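Local coordinates for protein phosphodiesterase (Candida albicans, PDB 6CPU) that belongs to the phosphodiesterase family of the HD superfamily, with a largely helical fold that holds a zinc and a magnesium ion close together, at residues F93-T96 with H97-I100; E116-S119 with A120-L124; G528-F531 with F532-F536. One frame throughout, in Å; residues are numbered along the deposited sequence.

Interaction 1. Residues F93-T96 with H97-I100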
ATOM      1  N   PHE A  93       6.087  16.283   6.927  1.00 20.10           N
ATOM      2  CA  PHE A  93       6.611  15.156   6.165  1.00 20.57           C
ATOM      3  C   PHE A  93       5.886  13.861   6.475  1.00 20.26           C
ATOM      4  O   PHE A  93       5.414  13.177   5.568  1.00 22.00           O
ATOM      5  CB  PHE A  93       8.112  14.940   6.407  1.00 20.38           C
ATOM      6  CG  PHE A  93       8.684  13.802   5.595  1.00 19.83           C
ATOM      7  CD1 PHE A  93       8.927  13.963   4.242  1.00 19.75           C
ATOM      8  CD2 PHE A  93       8.940  12.576   6.175  1.00 20.25           C
ATOM      9  CE1 PHE A  93       9.427  12.922   3.483  1.00 19.15           C
ATOM     10  CE2 PHE A  93       9.444  11.525   5.428  1.00 19.87           C
ATOM     11  CZ  PHE A  93       9.700  11.705   4.079  1.00 19.09           C
ATOM     12  N   PHE A  94       5.812  13.506   7.748  1.00 18.96           N
ATOM     13  CA  PHE A  94       5.234  12.209   8.123  1.00 18.92           C
ATOM     14  C   PHE A  94       3.718  12.197   8.088  1.00 18.27           C
ATOM     15  O   PHE A  94       3.134  11.132   7.989  1.00 18.87           O
ATOM     16  CB  PHE A  94       5.734  11.745   9.485  1.00 19.81           C
ATOM     17  CG  PHE A  94       7.216  11.493   9.510  1.00 20.89           C
ATOM     18  CD1 PHE A  94       7.743  10.315   9.010  1.00 21.19           C
ATOM     19  CD2 PHE A  94       8.084  12.459   9.996  1.00 21.39           C
ATOM     20  CE1 PHE A  94       9.113  10.088   9.029  1.00 23.01           C
ATOM     21  CE2 PHE A  94       9.450  12.246   9.995  1.00 21.80           C
ATOM     22  CZ  PHE A  94       9.965  11.061   9.516  1.00 22.24           C
ATOM     23  N   PHE A  95       3.077  13.359   8.178  1.00 18.94           N
ATOM     24  CA  PHE A  95       1.599  13.405   8.245  1.00 19.12           C
ATOM     25  C   PHE A  95       0.965  14.264   7.151  1.00 20.40           C
ATOM     26  O   PHE A  95      -0.150  14.788   7.288  1.00 21.29           O
ATOM     27  CB  PHE A  95       1.154  13.750   9.675  1.00 18.26           C
ATOM     28  CG  PHE A  95       1.612  12.733  10.668  1.00 19.27           C
ATOM     29  CD1 PHE A  95       1.018  11.476  10.709  1.00 18.67           C
ATOM     30  CD2 PHE A  95       2.699  12.982  11.506  1.00 19.64           C
ATOM     31  CE1 PHE A  95       1.472  10.506  11.577  1.00 19.34           C
ATOM     32  CE2 PHE A  95       3.148  12.013  12.383  1.00 19.93           C
ATOM     33  CZ  PHE A  95       2.534  10.774  12.431  1.00 19.38           C
ATOM     34  N   THR A  96       1.668  14.329   6.031  1.00 22.03           N
ATOM     35  CA  THR A  96       1.209  15.010   4.822  1.00 24.56           C
ATOM     36  C   THR A  96      -0.201  14.539   4.432  1.00 24.07           C
ATOM     37  O   THR A  96      -1.069  15.336   4.073  1.00 26.04           O
ATOM     38  CB  THR A  96       2.233  14.805   3.650  1.00 26.69           C
ATOM     39  OG1 THR A  96       1.803  15.528   2.494  1.00 31.34           O
ATOM     40  CG2 THR A  96       2.414  13.334   3.265  1.00 27.60           C
ATOM     41  N   HIS A  97      -0.431  13.240   4.576  1.00 22.85           N
ATOM     42  CA  HIS A  97      -1.684  12.594   4.176  1.00 22.55           C
ATOM     43  C   HIS A  97      -2.923  13.002   4.976  1.00 23.18           C
ATOM     44  O   HIS A  97      -4.029  12.644   4.584  1.00 23.63           O
ATOM     45  CB  HIS A  97      -1.526  11.067   4.245  1.00 21.31           C
ATOM     46  CG  HIS A  97      -1.265  10.542   5.624  1.00 19.72           C
ATOM     47  ND1 HIS A  97      -0.026  10.620   6.228  1.00 19.48           N
ATOM     48  CD2 HIS A  97      -2.072   9.905   6.507  1.00 18.60           C
ATOM     49  CE1 HIS A  97      -0.093  10.091   7.436  1.00 19.07           C
ATOM     50  NE2 HIS A  97      -1.312   9.610   7.613  1.00 18.99           N
ATOM     51  N   LEU A  98      -2.748  13.753   6.065  1.00 22.20           N
ATOM     52  CA  LEU A  98      -3.847  14.097   6.972  1.00 22.89           C
ATOM     53  C   LEU A  98      -4.460  15.509   6.891  1.00 23.98           C
ATOM     54  O   LEU A  98      -5.222  15.884   7.788  1.00 25.04           O
ATOM     55  CB  LEU A  98      -3.403  13.830   8.423  1.00 22.60           C
ATOM     56  CG  LEU A  98      -3.125  12.369   8.766  1.00 22.44           C
ATOM     57  CD1 LEU A  98      -2.692  12.253  10.222  1.00 21.89           C
ATOM     58  CD2 LEU A  98      -4.353  11.508   8.512  1.00 24.09           C
ATOM     59  N   ASN A  99      -4.142  16.285   5.866  1.00 21.83           N
ATOM     60  CA  ASN A  99      -4.787  17.611   5.642  1.00 20.92           C
ATOM     61  C   ASN A  99      -4.664  18.534   6.848  1.00 21.02           C
ATOM     62  O   ASN A  99      -5.668  19.004   7.383  1.00 19.58           O
ATOM     63  CB  ASN A  99      -6.254  17.442   5.278  1.00 21.80           C
ATOM     64  CG  ASN A  99      -6.458  16.383   4.235  1.00 22.17           C
ATOM     65  OD1 ASN A  99      -5.991  16.529   3.099  1.00 22.29           O
ATOM     66  ND2 ASN A  99      -7.127  15.290   4.618  1.00 20.96           N
ATOM     67  N   ILE A 100      -3.423  18.752   7.281  1.00 20.29           N
ATOM     68  CA  ILE A 100      -3.150  19.483   8.522  1.00 21.41           C
ATOM     69  C   ILE A 100      -2.781  20.942   8.245  1.00 23.18           C
ATOM     70  O   ILE A 100      -1.979  21.219   7.348  1.00 22.10           O
ATOM     71  CB  ILE A 100      -2.015  18.809   9.317  1.00 21.62           C
ATOM     72  CG1 ILE A 100      -2.480  17.462   9.883  1.00 21.60           C
ATOM     73  CG2 ILE A 100      -1.518  19.719  10.431  1.00 22.89           C
ATOM     74  CD1 ILE A 100      -1.367  16.537  10.326  1.00 22.05           C
TER
HETATM   75  O   HOH W   1       2.669  10.126   4.768  1.00 28.42           O
HETATM   76  O   HOH W   2      -0.994  17.584   5.890  1.00 34.29           O
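Phe95 and Leu98 close a tight type I (3-10) turn by which the chain leaves helix 84-94, and Ile100 packs back on Phe95 from strand 100-103, an outer strand of the parallel sheet. The turn is closed by one backbone hydrogen bond, Leu98 N to Phe95 O at 3.1 Å, with the donor standing well above the carbonyl plane. Apolar packing reinforces the turn. Leu98 lies alongside Phe95, its CD1 3.8 Å from Phe95 CD1, while Ile100 CD1 comes in from the strand side to 3.8 Å from Phe95 CB. Helix 25-34 supplies Ile29, Leu32 and Phe33 around the Phe95 ring, Phe33 meeting it edge-to-face. The aromatic pair Phe95 and His97 touches rim to rim, with planes at 43°, and neither ring covers the other. His97 holds CG between its backbone N and carbonyl carbon (chi1 64°), which folds the imidazole back toward the helix end and brings Phe94 O up to its edge. Water completes the contact at two points: one molecule accepts from Ile100 N and probably donates to Thr96 O, and a second sits 3.1 Å from His97 ND1, with only a weak bond to Phe94 O.

Interaction 2. Residues E116-S119 with A120-L124; sequences EISS and AKELL
Ala120 meets Glu116 through the backbone, its N donating to Glu116 O at 3.0 Å, and its methyl lies against that same carbonyl oxygen. At Lys121 the N bonds to Ile117 O at 2.9 Å. The aliphatic CB stays near this oxygen, but the chain then runs off the helix, extended until it bends at chi4, and touches Met1. Glu122 continues the series with N to Ser118 O, 3.0 Å. These are the i to i+4 bonds of an alpha-helix, here the last turns of helix 110-124, and each of these three donors is tilted by some 25° from the plane of its carbonyl. With Ser118 OG anti to the backbone N (chi1 -170°), the hydroxyl comes 3.6 Å from Glu122 OE2, while Glu122 CG leans over Ser118 O. Leu123 forms a more bent bond, 3.2 Å and 142°, from its N to the O of Ser119, whose OG turns backward to Gln115 O; Leu123 CG rests 3.4 Å from Ser119 O before the side chain reaches Tyr142 and Ile158. Toward the helix end Leu124 N pairs with Ala120 O, and Leu123 O accepts from Ser129 OG and Asn133 ND2, Leu124 O from Arg130 NH1.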
ATOM      1  N   GLU A 116      -9.870  29.351   4.991  1.00 36.60           N
ATOM      2  CA  GLU A 116      -9.008  28.232   4.654  1.00 36.17           C
ATOM      3  C   GLU A 116      -9.614  26.896   5.111  1.00 32.96           C
ATOM      4  O   GLU A 116      -9.701  25.943   4.330  1.00 31.47           O
ATOM      5  CB  GLU A 116      -7.636  28.446   5.303  1.00 40.79           C
ATOM      6  CG  GLU A 116      -6.469  27.890   4.518  1.00 45.70           C
ATOM      7  CD  GLU A 116      -5.116  28.371   5.025  1.00 50.24           C
ATOM      8  OE1 GLU A 116      -5.024  29.520   5.509  1.00 50.02           O
ATOM      9  OE2 GLU A 116      -4.140  27.595   4.923  1.00 53.12           O
ATOM     10  N   ILE A 117     -10.037  26.831   6.372  1.00 30.73           N
ATOM     11  CA  ILE A 117     -10.631  25.609   6.916  1.00 29.97           C
ATOM     12  C   ILE A 117     -11.972  25.295   6.255  1.00 29.41           C
ATOM     13  O   ILE A 117     -12.254  24.138   5.950  1.00 27.31           O
ATOM     14  CB  ILE A 117     -10.778  25.671   8.452  1.00 31.32           C
ATOM     15  CG1 ILE A 117      -9.392  25.663   9.098  1.00 32.82           C
ATOM     16  CG2 ILE A 117     -11.586  24.489   8.975  1.00 30.43           C
ATOM     17  CD1 ILE A 117      -9.398  26.051  10.564  1.00 35.09           C
ATOM     18  N   SER A 118     -12.794  26.319   6.027  1.00 29.38           N
ATOM     19  CA  SER A 118     -14.097  26.103   5.401  1.00 30.20           C
ATOM     20  C   SER A 118     -13.944  25.584   3.973  1.00 28.76           C
ATOM     21  O   SER A 118     -14.631  24.645   3.577  1.00 29.25           O
ATOM     22  CB  SER A 118     -14.934  27.380   5.388  1.00 32.46           C
ATOM     23  OG  SER A 118     -16.257  27.058   4.982  1.00 36.40           O
ATOM     24  N   SER A 119     -13.037  26.187   3.214  1.00 28.30           N
ATOM     25  CA  SER A 119     -12.768  25.741   1.846  1.00 29.40           C
ATOM     26  C   SER A 119     -12.271  24.298   1.844  1.00 27.16           C
ATOM     27  O   SER A 119     -12.752  23.487   1.068  1.00 27.27           O
ATOM     28  CB  SER A 119     -11.745  26.641   1.161  1.00 30.79           C
ATOM     29  OG  SER A 119     -12.293  27.927   0.944  1.00 35.39           O
ATOM     30  N   ALA A 120     -11.321  23.980   2.722  1.00 26.27           N
ATOM     31  CA  ALA A 120     -10.799  22.618   2.812  1.00 25.30           C
ATOM     32  C   ALA A 120     -11.886  21.610   3.199  1.00 26.12           C
ATOM     33  O   ALA A 120     -11.994  20.529   2.599  1.00 24.02           O
ATOM     34  CB  ALA A 120      -9.630  22.552   3.788  1.00 24.61           C
ATOM     35  N   LYS A 121     -12.720  21.955   4.174  1.00 26.85           N
ATOM     36  CA  LYS A 121     -13.808  21.054   4.540  1.00 29.61           C
ATOM     37  C   LYS A 121     -14.720  20.749   3.350  1.00 28.19           C
ATOM     38  O   LYS A 121     -15.082  19.594   3.119  1.00 26.12           O
ATOM     39  CB  LYS A 121     -14.643  21.623   5.679  1.00 32.77           C
ATOM     40  CG  LYS A 121     -15.720  20.662   6.145  1.00 37.67           C
ATOM     41  CD  LYS A 121     -16.183  20.987   7.548  1.00 41.89           C
ATOM     42  CE  LYS A 121     -16.933  19.823   8.172  1.00 44.68           C
ATOM     43  NZ  LYS A 121     -18.204  19.572   7.447  1.00 45.85           N
ATOM     44  N   GLU A 122     -15.082  21.790   2.606  1.00 29.64           N
ATOM     45  CA  GLU A 122     -15.964  21.650   1.448  1.00 31.92           C
ATOM     46  C   GLU A 122     -15.368  20.702   0.403  1.00 29.27           C
ATOM     47  O   GLU A 122     -16.091  19.957  -0.251  1.00 28.16           O
ATOM     48  CB  GLU A 122     -16.267  23.020   0.823  1.00 37.12           C
ATOM     49  CG  GLU A 122     -17.336  23.822   1.567  1.00 43.24           C
ATOM     50  CD  GLU A 122     -17.349  25.315   1.221  1.00 49.14           C
ATOM     51  OE1 GLU A 122     -16.775  25.718   0.177  1.00 52.76           O
ATOM     52  OE2 GLU A 122     -17.946  26.096   2.001  1.00 52.38           O
ATOM     53  N   LEU A 123     -14.044  20.705   0.277  1.00 25.44           N
ATOM     54  CA  LEU A 123     -13.355  19.853  -0.696  1.00 23.59           C
ATOM     55  C   LEU A 123     -13.034  18.438  -0.194  1.00 21.22           C
ATOM     56  O   LEU A 123     -12.831  17.529  -0.999  1.00 21.89           O
ATOM     57  CB  LEU A 123     -12.073  20.540  -1.158  1.00 24.49           C
ATOM     58  CG  LEU A 123     -12.314  21.859  -1.905  1.00 27.43           C
ATOM     59  CD1 LEU A 123     -11.031  22.665  -2.011  1.00 28.49           C
ATOM     60  CD2 LEU A 123     -12.892  21.606  -3.292  1.00 27.35           C
ATOM     61  N   LEU A 124     -12.986  18.241   1.120  1.00 21.05           N
ATOM     62  CA  LEU A 124     -12.597  16.951   1.692  1.00 20.40           C
ATOM     63  C   LEU A 124     -13.758  16.040   2.030  1.00 20.05           C
ATOM     64  O   LEU A 124     -13.577  14.858   2.144  1.00 19.11           O
ATOM     65  CB  LEU A 124     -11.780  17.146   2.969  1.00 20.84           C
ATOM     66  CG  LEU A 124     -10.351  17.646   2.745  1.00 20.99           C
ATOM     67  CD1 LEU A 124      -9.761  18.106   4.068  1.00 21.86           C
ATOM     68  CD2 LEU A 124      -9.469  16.592   2.113  1.00 21.00           C
TER

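Interaction 3. Residues G528-F531 with F532-F536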
ATOM      1  N   GLY A 528     -16.921 -10.011 -15.271  1.00 49.12           N
ATOM      2  CA  GLY A 528     -15.634  -9.351 -15.045  1.00 47.49           C
ATOM      3  C   GLY A 528     -14.505 -10.361 -14.904  1.00 45.45           C
ATOM      4  O   GLY A 528     -13.412 -10.166 -15.439  1.00 44.72           O
ATOM      5  N   GLN A 529     -14.782 -11.460 -14.206  1.00 45.07           N
ATOM      6  CA  GLN A 529     -13.771 -12.478 -13.912  1.00 43.11           C
ATOM      7  C   GLN A 529     -13.401 -13.314 -15.141  1.00 43.34           C
ATOM      8  O   GLN A 529     -12.231 -13.643 -15.340  1.00 40.63           O
ATOM      9  CB  GLN A 529     -14.252 -13.401 -12.784  1.00 43.35           C
ATOM     10  CG  GLN A 529     -14.544 -12.697 -11.467  1.00 44.12           C
ATOM     11  CD  GLN A 529     -13.308 -12.053 -10.867  1.00 44.16           C
ATOM     12  OE1 GLN A 529     -12.318 -12.728 -10.581  1.00 43.53           O
ATOM     13  NE2 GLN A 529     -13.348 -10.740 -10.696  1.00 45.81           N
ATOM     14  N   ILE A 530     -14.395 -13.662 -15.959  1.00 44.70           N
ATOM     15  CA  ILE A 530     -14.138 -14.412 -17.197  1.00 44.98           C
ATOM     16  C   ILE A 530     -13.310 -13.558 -18.154  1.00 44.86           C
ATOM     17  O   ILE A 530     -12.292 -14.017 -18.673  1.00 44.72           O
ATOM     18  CB  ILE A 530     -15.451 -14.873 -17.876  1.00 47.99           C
ATOM     19  CG1 ILE A 530     -16.157 -15.920 -17.001  1.00 48.17           C
ATOM     20  CG2 ILE A 530     -15.177 -15.447 -19.263  1.00 46.50           C
ATOM     21  CD1 ILE A 530     -17.634 -16.079 -17.299  1.00 48.66           C
ATOM     22  N   PHE A 531     -13.741 -12.311 -18.359  1.00 48.53           N
ATOM     23  CA  PHE A 531     -13.001 -11.344 -19.178  1.00 48.84           C
ATOM     24  C   PHE A 531     -11.526 -11.321 -18.776  1.00 46.46           C
ATOM     25  O   PHE A 531     -10.642 -11.533 -19.610  1.00 43.68           O
ATOM     26  CB  PHE A 531     -13.633  -9.948 -19.030  1.00 53.34           C
ATOM     27  CG  PHE A 531     -12.907  -8.848 -19.777  1.00 57.95           C
ATOM     28  CD1 PHE A 531     -13.344  -8.433 -21.032  1.00 59.04           C
ATOM     29  CD2 PHE A 531     -11.801  -8.209 -19.214  1.00 59.35           C
ATOM     30  CE1 PHE A 531     -12.686  -7.420 -21.713  1.00 60.47           C
ATOM     31  CE2 PHE A 531     -11.138  -7.199 -19.895  1.00 60.07           C
ATOM     32  CZ  PHE A 531     -11.581  -6.803 -21.145  1.00 60.24           C
ATOM     33  N   PHE A 532     -11.272 -11.092 -17.486  1.00 45.49           N
ATOM     34  CA  PHE A 532      -9.903 -10.933 -16.988  1.00 45.07           C
ATOM     35  C   PHE A 532      -9.065 -12.209 -17.064  1.00 43.05           C
ATOM     36  O   PHE A 532      -7.880 -12.156 -17.410  1.00 40.77           O
ATOM     37  CB  PHE A 532      -9.901 -10.393 -15.552  1.00 45.77           C
ATOM     38  CG  PHE A 532      -8.539  -9.999 -15.072  1.00 45.60           C
ATOM     39  CD1 PHE A 532      -8.007  -8.763 -15.406  1.00 44.87           C
ATOM     40  CD2 PHE A 532      -7.767 -10.877 -14.315  1.00 45.52           C
ATOM     41  CE1 PHE A 532      -6.739  -8.401 -14.984  1.00 43.89           C
ATOM     42  CE2 PHE A 532      -6.497 -10.520 -13.892  1.00 43.95           C
ATOM     43  CZ  PHE A 532      -5.984  -9.278 -14.225  1.00 44.77           C
ATOM     44  N   ILE A 533      -9.671 -13.348 -16.739  1.00 42.98           N
ATOM     45  CA  ILE A 533      -8.966 -14.632 -16.801  1.00 45.01           C
ATOM     46  C   ILE A 533      -8.564 -14.990 -18.235  1.00 46.77           C
ATOM     47  O   ILE A 533      -7.425 -15.391 -18.483  1.00 47.93           O
ATOM     48  CB  ILE A 533      -9.806 -15.773 -16.185  1.00 45.05           C
ATOM     49  CG1 ILE A 533      -9.899 -15.590 -14.667  1.00 43.65           C
ATOM     50  CG2 ILE A 533      -9.199 -17.137 -16.514  1.00 45.19           C
ATOM     51  CD1 ILE A 533     -11.058 -16.319 -14.029  1.00 43.66           C
ATOM     52  N   ASN A 534      -9.494 -14.839 -19.173  1.00 50.94           N
ATOM     53  CA  ASN A 534      -9.209 -15.140 -20.580  1.00 54.20           C
ATOM     54  C   ASN A 534      -8.177 -14.194 -21.182  1.00 54.64           C
ATOM     55  O   ASN A 534      -7.187 -14.637 -21.762  1.00 57.19           O
ATOM     56  CB  ASN A 534     -10.497 -15.122 -21.416  1.00 54.39           C
ATOM     57  CG  ASN A 534     -11.344 -16.368 -21.214  1.00 54.98           C
ATOM     58  OD1 ASN A 534     -10.819 -17.459 -20.990  1.00 53.91           O
ATOM     59  ND2 ASN A 534     -12.662 -16.213 -21.303  1.00 56.53           N
ATOM     60  N   LEU A 535      -8.396 -12.895 -21.018  1.00 55.25           N
ATOM     61  CA  LEU A 535      -7.562 -11.901 -21.684  1.00 56.56           C
ATOM     62  C   LEU A 535      -6.212 -11.633 -21.011  1.00 53.38           C
ATOM     63  O   LEU A 535      -5.304 -11.152 -21.677  1.00 54.47           O
ATOM     64  CB  LEU A 535      -8.349 -10.600 -21.877  1.00 60.29           C
ATOM     65  CG  LEU A 535      -9.500 -10.754 -22.887  1.00 63.89           C
ATOM     66  CD1 LEU A 535     -10.632  -9.774 -22.616  1.00 65.14           C
ATOM     67  CD2 LEU A 535      -8.998 -10.611 -24.321  1.00 64.61           C
ATOM     68  N   PHE A 536      -6.064 -11.950 -19.720  1.00 51.88           N
ATOM     69  CA  PHE A 536      -4.785 -11.711 -19.013  1.00 50.43           C
ATOM     70  C   PHE A 536      -4.243 -12.873 -18.162  1.00 48.17           C
ATOM     71  O   PHE A 536      -3.123 -13.330 -18.386  1.00 47.42           O
ATOM     72  CB  PHE A 536      -4.880 -10.450 -18.137  1.00 50.95           C
ATOM     73  CG  PHE A 536      -5.162  -9.189 -18.910  1.00 51.36           C
ATOM     74  CD1 PHE A 536      -4.259  -8.722 -19.852  1.00 52.47           C
ATOM     75  CD2 PHE A 536      -6.330  -8.466 -18.691  1.00 53.25           C
ATOM     76  CE1 PHE A 536      -4.518  -7.565 -20.569  1.00 52.81           C
ATOM     77  CE2 PHE A 536      -6.595  -7.307 -19.405  1.00 53.43           C
ATOM     78  CZ  PHE A 536      -5.685  -6.856 -20.345  1.00 53.41           C
TER
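Phe531 and Leu535 pack ring to methyl on the exposed flank of this helical turn. Leu535 CD1 sits over the centre of one face of the Phe531 ring, 3.3 Å from the centroid and only 15° off the ring normal, a CH-pi contact. Phe531 reaches it by keeping CG anti to its backbone N (chi1 177°), while Leu535, one turn on, sends its methyl obliquely across the ring. Gly528, also exposed, takes part through its O, which accepts from Phe532 N at 3.1 Å.

Elsewhere the helix is packed against the rest of the fold. Ile533 is buried between its own helix and helix 552-569, where it touches Ile558 and Lys562, and its N bonds to Gln529 O at 2.9 Å. Between the buried and exposed sides, Ile530 and Asn534 run side by side. Ile530 CG2 lies 3.3 Å from Asn534 ND2, and the amide's OD1 bonds to Lys562 NZ. Asn534 N meets Ile530 O almost straight, at 171°.

Phe532 faces inward, on Ile463 and Val466, with its side chain about 10 Å from the zinc ion, and Phe536 CB lies over the rim of one of its faces. In phosphodiesterases a glutamine and a phenylalanine three positions later on this helix line the active-site pocket; Gln529 and Phe532 probably fill these places. Beyond them the helix widens into a pi-type turn at 533-536.

Four i to i+4 backbone bonds therefore place the residues round the helix so that Phe531 and Leu535 fall on its exposed side and Ile533 on its buried side. The exposed pair is held by dispersion and the CH-pi contact, whereas Asn534 is tied to helix 552-569 by a polar bond.

Interactions 1 and 2 belong to the N-terminal part of the chain and meet directly, Asn99 OD1 packing on Leu124 CD2 at 3.6 Å; their centres are about 15 Å apart. Interaction 1 is buried and joins helix 84-94 to strand 100-103 through a 3-10 turn, with one backbone bond, apolar packing and waters. Interactions 2 and 3 each lie within one helix, 110-124 and 525-547. Interaction 2 is partly buried, and main-chain bonds carry nearly all of it. Interaction 3 repeats that bonding on the opposite side of the chain's centre from interaction 1, their centres about 38 Å apart. Although mostly at the surface, it alone adds a CH-pi contact, and its Phe532 side chain lies about 10 Å from the zinc ion.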